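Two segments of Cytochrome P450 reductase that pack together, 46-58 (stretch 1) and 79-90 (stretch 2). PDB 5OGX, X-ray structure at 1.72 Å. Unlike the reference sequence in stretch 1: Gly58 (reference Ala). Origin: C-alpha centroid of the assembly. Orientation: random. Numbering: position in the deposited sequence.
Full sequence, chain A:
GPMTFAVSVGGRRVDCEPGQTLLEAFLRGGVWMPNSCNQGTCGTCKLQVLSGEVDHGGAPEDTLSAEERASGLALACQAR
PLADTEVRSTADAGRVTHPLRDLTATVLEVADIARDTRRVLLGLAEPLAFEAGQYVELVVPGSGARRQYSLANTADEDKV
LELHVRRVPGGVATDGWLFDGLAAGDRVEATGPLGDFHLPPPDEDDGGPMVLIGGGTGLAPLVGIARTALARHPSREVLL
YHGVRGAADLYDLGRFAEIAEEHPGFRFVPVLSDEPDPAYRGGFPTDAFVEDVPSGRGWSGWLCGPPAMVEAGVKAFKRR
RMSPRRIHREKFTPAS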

# COMPACT_ATOMS: atom_id res chain seq x y z
N LYS A 46 -8.69 -11.84 -6.71
CA LYS A 46 -9.22 -13.01 -7.39
C LYS A 46 -10.74 -13.08 -7.23
O LYS A 46 -11.28 -12.76 -6.16
CB LYS A 46 -8.56 -14.27 -6.82
CG LYS A 46 -8.67 -15.50 -7.72
CD LYS A 46 -7.73 -16.59 -7.25
CE LYS A 46 -6.33 -16.39 -7.79
NZ LYS A 46 -5.38 -17.41 -7.25
N LEU A 47 -11.41 -13.47 -8.30
CA LEU A 47 -12.86 -13.47 -8.41
C LEU A 47 -13.30 -14.81 -8.99
O LEU A 47 -12.54 -15.44 -9.73
CB LEU A 47 -13.37 -12.39 -9.37
CG LEU A 47 -13.11 -10.90 -9.22
CD1 LEU A 47 -13.56 -10.19 -10.46
CD2 LEU A 47 -13.90 -10.43 -8.03
N GLN A 48 -14.53 -15.21 -8.68
CA GLN A 48 -15.19 -16.26 -9.45
C GLN A 48 -16.11 -15.60 -10.46
O GLN A 48 -16.94 -14.75 -10.10
CB GLN A 48 -16.00 -17.23 -8.57
CG GLN A 48 -16.74 -18.28 -9.42
CD GLN A 48 -17.79 -19.08 -8.64
OE1 GLN A 48 -18.13 -18.75 -7.51
NE2 GLN A 48 -18.32 -20.13 -9.26
N VAL A 49 -15.97 -15.97 -11.73
CA VAL A 49 -16.89 -15.50 -12.76
C VAL A 49 -18.12 -16.40 -12.69
O VAL A 49 -18.04 -17.59 -12.96
CB VAL A 49 -16.25 -15.54 -14.15
CG1 VAL A 49 -17.28 -15.15 -15.20
CG2 VAL A 49 -15.05 -14.60 -14.19
N LEU A 50 -19.27 -15.82 -12.32
CA LEU A 50 -20.50 -16.60 -12.17
C LEU A 50 -21.26 -16.73 -13.48
O LEU A 50 -21.86 -17.78 -13.74
CB LEU A 50 -21.41 -15.96 -11.12
CG LEU A 50 -20.78 -15.82 -9.73
CD1 LEU A 50 -21.56 -14.83 -8.85
CD2 LEU A 50 -20.71 -17.18 -9.06
N SER A 51 -21.27 -15.67 -14.29
CA SER A 51 -21.87 -15.68 -15.61
C SER A 51 -21.18 -14.62 -16.45
O SER A 51 -20.64 -13.64 -15.91
CB SER A 51 -23.38 -15.43 -15.54
OG SER A 51 -23.65 -14.15 -14.99
N GLY A 52 -21.18 -14.83 -17.75
CA GLY A 52 -20.47 -13.96 -18.67
C GLY A 52 -19.13 -14.53 -19.08
O GLY A 52 -18.89 -15.74 -19.07
N GLU A 53 -18.23 -13.62 -19.47
CA GLU A 53 -16.96 -14.05 -20.04
C GLU A 53 -15.98 -12.90 -19.96
O GLU A 53 -16.35 -11.73 -20.13
CB GLU A 53 -17.13 -14.51 -21.50
CG GLU A 53 -15.91 -15.22 -22.07
CD GLU A 53 -15.93 -15.35 -23.59
OE1 GLU A 53 -16.82 -14.75 -24.23
OE2 GLU A 53 -15.05 -16.05 -24.13
N VAL A 54 -14.72 -13.23 -19.69
CA VAL A 54 -13.68 -12.23 -19.57
C VAL A 54 -12.47 -12.64 -20.40
O VAL A 54 -12.28 -13.82 -20.73
CB VAL A 54 -13.26 -11.99 -18.10
CG1 VAL A 54 -14.46 -11.48 -17.29
CG2 VAL A 54 -12.70 -13.27 -17.49
N ASP A 55 -11.68 -11.64 -20.75
CA ASP A 55 -10.34 -11.85 -21.26
C ASP A 55 -9.39 -11.67 -20.09
O ASP A 55 -9.46 -10.67 -19.38
CB ASP A 55 -10.02 -10.85 -22.37
CG ASP A 55 -8.55 -10.86 -22.75
OD1 ASP A 55 -8.12 -11.82 -23.42
OD2 ASP A 55 -7.84 -9.91 -22.37
N HIS A 56 -8.52 -12.66 -19.87
CA HIS A 56 -7.67 -12.63 -18.68
C HIS A 56 -6.50 -11.66 -18.78
O HIS A 56 -5.80 -11.47 -17.79
CB HIS A 56 -7.16 -14.04 -18.37
CG HIS A 56 -8.23 -14.96 -17.88
ND1 HIS A 56 -8.83 -14.80 -16.65
CD2 HIS A 56 -8.83 -16.02 -18.46
CE1 HIS A 56 -9.74 -15.74 -16.48
NE2 HIS A 56 -9.76 -16.50 -17.56
N GLY A 57 -6.28 -11.06 -19.94
CA GLY A 57 -5.27 -10.01 -20.05
C GLY A 57 -3.88 -10.50 -19.68
O GLY A 57 -3.44 -11.58 -20.10
N GLY A 58 -3.18 -9.71 -18.87
CA GLY A 58 -1.81 -10.02 -18.52
C GLY A 58 -1.66 -10.82 -17.24
O GLY A 58 -0.60 -10.80 -16.62
N ALA A 79 -8.72 -8.76 -15.67
CA ALA A 79 -9.81 -9.26 -16.48
C ALA A 79 -10.60 -8.12 -17.12
O ALA A 79 -10.97 -7.16 -16.44
CB ALA A 79 -10.74 -10.14 -15.63
N ARG A 80 -10.84 -8.23 -18.42
CA ARG A 80 -11.74 -7.31 -19.09
C ARG A 80 -12.94 -8.07 -19.63
O ARG A 80 -12.79 -9.17 -20.16
CB ARG A 80 -11.04 -6.56 -20.24
CG ARG A 80 -9.84 -5.74 -19.77
CD ARG A 80 -9.07 -5.12 -20.94
NE ARG A 80 -8.06 -4.19 -20.44
CZ ARG A 80 -6.87 -4.56 -19.97
NH1 ARG A 80 -6.54 -5.85 -19.95
NH2 ARG A 80 -6.02 -3.65 -19.51
N PRO A 81 -14.14 -7.52 -19.50
CA PRO A 81 -15.35 -8.26 -19.88
C PRO A 81 -15.47 -8.37 -21.39
O PRO A 81 -15.13 -7.45 -22.13
CB PRO A 81 -16.48 -7.41 -19.29
CG PRO A 81 -15.91 -6.00 -19.28
CD PRO A 81 -14.45 -6.18 -18.95
N LEU A 82 -15.97 -9.52 -21.83
CA LEU A 82 -16.36 -9.73 -23.22
C LEU A 82 -17.87 -9.85 -23.37
O LEU A 82 -18.38 -10.03 -24.49
CB LEU A 82 -15.67 -10.97 -23.79
CG LEU A 82 -14.15 -11.00 -23.64
CD1 LEU A 82 -13.62 -12.41 -23.85
CD2 LEU A 82 -13.50 -10.02 -24.59
N ALA A 83 -18.60 -9.75 -22.26
CA ALA A 83 -20.05 -9.78 -22.21
C ALA A 83 -20.45 -9.26 -20.83
O ALA A 83 -19.60 -9.04 -19.97
CB ALA A 83 -20.60 -11.19 -22.45
N ASP A 84 -21.75 -9.07 -20.63
CA ASP A 84 -22.22 -8.76 -19.28
C ASP A 84 -21.79 -9.88 -18.35
O ASP A 84 -21.96 -11.07 -18.67
CB ASP A 84 -23.73 -8.59 -19.26
CG ASP A 84 -24.20 -7.45 -20.13
OD1 ASP A 84 -23.34 -6.66 -20.57
OD2 ASP A 84 -25.42 -7.36 -20.36
N THR A 85 -21.21 -9.52 -17.21
CA THR A 85 -20.49 -10.48 -16.39
C THR A 85 -20.82 -10.26 -14.92
O THR A 85 -20.77 -9.13 -14.42
CB THR A 85 -18.98 -10.36 -16.63
OG1 THR A 85 -18.68 -10.80 -17.96
CG2 THR A 85 -18.18 -11.19 -15.63
N GLU A 86 -21.18 -11.35 -14.24
CA GLU A 86 -21.48 -11.35 -12.82
C GLU A 86 -20.35 -12.07 -12.09
O GLU A 86 -19.98 -13.18 -12.49
CB GLU A 86 -22.82 -12.05 -12.55
CG GLU A 86 -23.15 -12.16 -11.08
CD GLU A 86 -24.43 -12.94 -10.81
OE1 GLU A 86 -24.83 -13.01 -9.62
OE2 GLU A 86 -25.03 -13.48 -11.76
N VAL A 87 -19.82 -11.47 -11.03
CA VAL A 87 -18.67 -12.06 -10.36
C VAL A 87 -18.92 -12.18 -8.86
O VAL A 87 -19.80 -11.54 -8.29
CB VAL A 87 -17.38 -11.25 -10.60
CG1 VAL A 87 -17.11 -11.13 -12.10
CG2 VAL A 87 -17.47 -9.88 -9.95
N ARG A 88 -18.14 -13.05 -8.23
CA ARG A 88 -18.16 -13.21 -6.79
C ARG A 88 -16.77 -12.93 -6.27
O ARG A 88 -15.79 -13.54 -6.72
CB ARG A 88 -18.59 -14.61 -6.37
CG ARG A 88 -18.55 -14.78 -4.83
CD ARG A 88 -18.94 -16.17 -4.40
NE ARG A 88 -18.05 -17.20 -4.91
CZ ARG A 88 -16.82 -17.44 -4.46
NH1 ARG A 88 -16.31 -16.72 -3.47
NH2 ARG A 88 -16.11 -18.42 -5.00
N SER A 89 -16.69 -12.00 -5.32
CA SER A 89 -15.44 -11.68 -4.66
C SER A 89 -15.57 -12.15 -3.22
O SER A 89 -16.14 -13.22 -2.97
CB SER A 89 -15.15 -10.17 -4.77
OG SER A 89 -13.98 -9.78 -4.08
N THR A 90 -15.05 -11.39 -2.26
CA THR A 90 -15.25 -11.76 -0.87
C THR A 90 -16.62 -11.31 -0.38
O THR A 90 -17.32 -10.55 -1.04
CB THR A 90 -14.18 -11.12 0.01
OG1 THR A 90 -14.29 -9.71 -0.16
CG2 THR A 90 -12.78 -11.55 -0.41
O HOH W 1 -11.80 -10.69 -4.87
O HOH W 2 -25.98 -12.48 -13.96
O HOH W 3 -7.85 -8.31 -20.30
O HOH W 4 -4.56 -7.22 -18.38

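The antiparallel pairing of the two stretches is interrupted by a classic beta bulge: the carbonyl of Glu86 faces two successive amides, accepting a hydrogen bond from Leu50 N to Glu86 O at 2.7 Å and a weak one from Ser51 N to Glu86 O at 3.3 Å. The extra residue is accommodated by the helical-like backbone of Leu50 (phi/psi -87/-37°), which shifts the register by one between the Val49–Val87 and Ser51–Glu86 pairs. Its side chain is turned toward the partner strand, where Leu50 CD1 lies 3.9 Å from Arg88 CB.

Before the bulge, Gln48 and Arg88 form a hydrogen-bonded pair, with Gln48 N to Arg88 O at 2.9 Å and Arg88 N to Gln48 O at 2.8 Å. Their side chains emerge on the same face and extend the pairing: Gln48 OE1 accepts from Arg88 NE at 3.0 Å and from Arg88 NH2 at 3.2 Å, so that the amide oxygen sits at the edge of the guanidinium, near its plane, where the N-H groups point. Val49 and Val87 occupy the other face, and Leu47 CD1 packs 4.0 Å from Val87 CG2. A water joins the start of the first strand to the residue just past the second, 2.5 Å from both Lys46 O and Ser89 OG.

Beyond the bulge, Glu86 N donates to Ser51 O at 2.9 Å, and a water links the two side chains, 3.0 Å from Ser51 OG and 2.6 Å from Glu86 OE2. The ladder then gives way to loops. Gly52 has a positive phi (100°) and passes close to the other stretch, with Gly52 CA 3.3 Å from Asp84 O; a CB here would clash with Asp84 O and Thr85 OG1. The Thr85 hydroxyl bridges this region, donating from Thr85 OG1 to Ala83 O at 2.8 Å while accepting from Glu53 N to Thr85 OG1 at 3.2 Å.

A second, short antiparallel ladder follows. Leu82 N donates to Glu53 O at 2.8 Å in a nearly linear bond, and Asp55 and Arg80 exchange backbone bonds, Asp55 N to Arg80 O at 2.8 Å and Arg80 N to Asp55 O at 3.0 Å. Val54 supplies apolar contact, its CB 4.0 Å from Ala79 CB. The charged side chains of Asp55 and Arg80 meet through water rather than directly: one water lies 2.6 Å from Asp55 OD2 and accepts from Arg80 NH1 at 2.8 Å. A second water accepts from Arg80 NH1 and from Gly58 N, each at 2.9 Å, tying the guanidinium to the backbone of the loop after Asp55.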